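Local coordinates for protein protocadherin-19 isoform 1 (PDB 5CO1) that mediates calcium-dependent homophilic cell adhesion, robustly when in complex with a classical cadherin acting as cofactor, and is essential for early neurulation in the anterior neural plate, at residues T21-L26 / G62-N67. Residues are numbered along the deposited sequence; the frame is centred on the assembly and turned at random.
With CA (calcium ion), chain H.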
loop_
_atom_site.group_PDB
_atom_site.type_symbol
_atom_site.label_atom_id
_atom_site.label_comp_id
_atom_site.label_asym_id
_atom_site.label_seq_id
_atom_site.Cartn_x
_atom_site.Cartn_y
_atom_site.Cartn_z
ATOM N N THR A 21 4.745 -11.798 -17.093
ATOM C CA THR A 21 4.242 -10.588 -17.717
ATOM C C THR A 21 5.376 -9.865 -18.479
ATOM O O THR A 21 6.523 -9.765 -18.013
ATOM C CB THR A 21 3.599 -9.692 -16.631
ATOM O OG1 THR A 21 2.376 -10.289 -16.163
ATOM C CG2 THR A 21 3.315 -8.316 -17.145
ATOM N N LEU A 22 5.098 -9.436 -19.703
ATOM C CA LEU A 22 6.111 -8.685 -20.452
ATOM C C LEU A 22 6.349 -7.326 -19.799
ATOM O O LEU A 22 5.433 -6.702 -19.293
ATOM C CB LEU A 22 5.696 -8.486 -21.901
ATOM C CG LEU A 22 6.581 -7.534 -22.723
ATOM C CD1 LEU A 22 7.903 -8.201 -23.077
ATOM C CD2 LEU A 22 5.862 -7.030 -23.970
ATOM N N VAL A 23 7.608 -6.930 -19.723
ATOM C CA VAL A 23 7.970 -5.633 -19.195
ATOM C C VAL A 23 8.552 -4.799 -20.320
ATOM O O VAL A 23 8.024 -3.733 -20.631
ATOM C CB VAL A 23 9.037 -5.772 -18.111
ATOM C CG1 VAL A 23 9.666 -4.416 -17.809
ATOM C CG2 VAL A 23 8.437 -6.434 -16.876
ATOM N N ILE A 24 9.601 -5.320 -20.973
ATOM C CA ILE A 24 10.060 -4.720 -22.213
ATOM C C ILE A 24 10.939 -5.651 -23.030
ATOM O O ILE A 24 11.569 -6.551 -22.500
ATOM C CB ILE A 24 10.765 -3.377 -21.933
ATOM C CG1 ILE A 24 11.106 -2.657 -23.223
ATOM C CG2 ILE A 24 12.012 -3.535 -21.060
ATOM C CD1 ILE A 24 11.410 -1.191 -23.012
ATOM N N ASP A 25 10.873 -5.502 -24.341
ATOM C CA ASP A 25 11.714 -6.246 -25.281
ATOM C C ASP A 25 12.822 -5.294 -25.801
ATOM O O ASP A 25 12.541 -4.289 -26.460
ATOM C CB ASP A 25 10.826 -6.776 -26.417
ATOM C CG ASP A 25 11.589 -7.621 -27.473
ATOM O OD1 ASP A 25 12.830 -7.838 -27.400
ATOM O OD2 ASP A 25 10.904 -8.035 -28.436
ATOM N N LEU A 26 14.046 -5.502 -25.320
ATOM C CA LEU A 26 15.139 -4.593 -25.633
ATOM C C LEU A 26 15.821 -4.998 -26.928
ATOM O O LEU A 26 15.736 -6.147 -27.359
ATOM C CB LEU A 26 16.150 -4.554 -24.489
ATOM C CG LEU A 26 15.679 -4.019 -23.149
ATOM C CD1 LEU A 26 16.787 -4.149 -22.133
ATOM C CD2 LEU A 26 15.268 -2.559 -23.212
ATOM N N GLY A 62 16.788 -10.351 -25.272
ATOM C CA GLY A 62 16.706 -9.163 -24.417
ATOM C C GLY A 62 15.309 -8.802 -23.933
ATOM O O GLY A 62 15.010 -7.640 -23.696
ATOM N N VAL A 63 14.441 -9.796 -23.811
ATOM C CA VAL A 63 13.117 -9.584 -23.261
ATOM C C VAL A 63 13.164 -9.705 -21.744
ATOM O O VAL A 63 13.575 -10.727 -21.224
ATOM C CB VAL A 63 12.113 -10.593 -23.855
ATOM C CG1 VAL A 63 11.031 -10.943 -22.852
ATOM C CG2 VAL A 63 11.481 -10.023 -25.125
ATOM N N ILE A 64 12.765 -8.650 -21.037
ATOM C CA ILE A 64 12.637 -8.700 -19.568
ATOM C C ILE A 64 11.193 -9.020 -19.204
ATOM O O ILE A 64 10.265 -8.552 -19.849
ATOM C CB ILE A 64 13.032 -7.359 -18.906
ATOM C CG1 ILE A 64 14.501 -7.004 -19.149
ATOM C CG2 ILE A 64 12.786 -7.396 -17.421
ATOM C CD1 ILE A 64 14.795 -5.535 -18.928
ATOM N N THR A 65 11.020 -9.891 -18.224
ATOM C CA THR A 65 9.697 -10.321 -17.769
ATOM C C THR A 65 9.679 -10.198 -16.270
ATOM O O THR A 65 10.738 -10.105 -15.634
ATOM C CB THR A 65 9.368 -11.789 -18.128
ATOM O OG1 THR A 65 10.537 -12.613 -17.978
ATOM C CG2 THR A 65 8.865 -11.883 -19.565
ATOM N N VAL A 66 8.473 -10.110 -15.726
ATOM C CA VAL A 66 8.285 -10.209 -14.294
ATOM C C VAL A 66 8.652 -11.619 -13.799
ATOM O O VAL A 66 8.340 -12.608 -14.454
ATOM C CB VAL A 66 6.830 -9.860 -13.912
ATOM C CG1 VAL A 66 6.635 -10.009 -12.410
ATOM C CG2 VAL A 66 6.503 -8.436 -14.345
ATOM N N ASN A 67 9.395 -11.686 -12.698
ATOM C CA ASN A 67 9.873 -12.974 -12.162
ATOM C C ASN A 67 9.505 -13.270 -10.713
ATOM O O ASN A 67 9.630 -14.406 -10.264
ATOM C CB ASN A 67 11.389 -13.098 -12.303
ATOM C CG ASN A 67 11.856 -14.552 -12.348
ATOM O OD1 ASN A 67 11.299 -15.379 -13.078
ATOM N ND2 ASN A 67 12.893 -14.864 -11.574
HETATM CA CA CA H . 14.889 -8.043 -28.612
HETATM O O HOH W 1 13.985 -6.611 -29.775
HETATM O O HOH W 2 17.030 -8.076 -29.559
#
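I64 O receives two backbone N-H groups, V23 N at 3.1 Å and, more weakly, I24 N: a classic beta bulge in the antiparallel pairing of strands 22-25 and 63-66. I64 N in turn meets I24 O at 2.8 Å, nearly in line with its C=O bond. With V23 turned toward the partner strand, its CB packs on I64 CG2 and its CG2 meets V66 CG2 at 3.8 Å, the two valines crossing at about a right angle. I24 and I64 lie side by side, pointing the same way; chi2 of I64 (161°) extends CD1 to touch I24 CG2 and L26 CD1, both at 4.0 Å. L22, D25, V63 and T65 lie on the opposite sheet face. There L22 CD1 approaches V63 CG1, and D25, CG anti to the backbone N (chi1 -178°), lays its carboxylate against V63 CG2. D25 OD1 binds a calcium ion at 2.4 Å together with L26 O, T61 O and two waters, joining the chain at the end of strand 22-25 to the residue leading into 63-66, where L26 N bonds to G62 O. In this cadherin-domain beta sandwich, strand 55-57 flanks 63-66 on its far side, while V23, I24 and L26 pack against strands 8-14 and 94-103 of the opposing sheet.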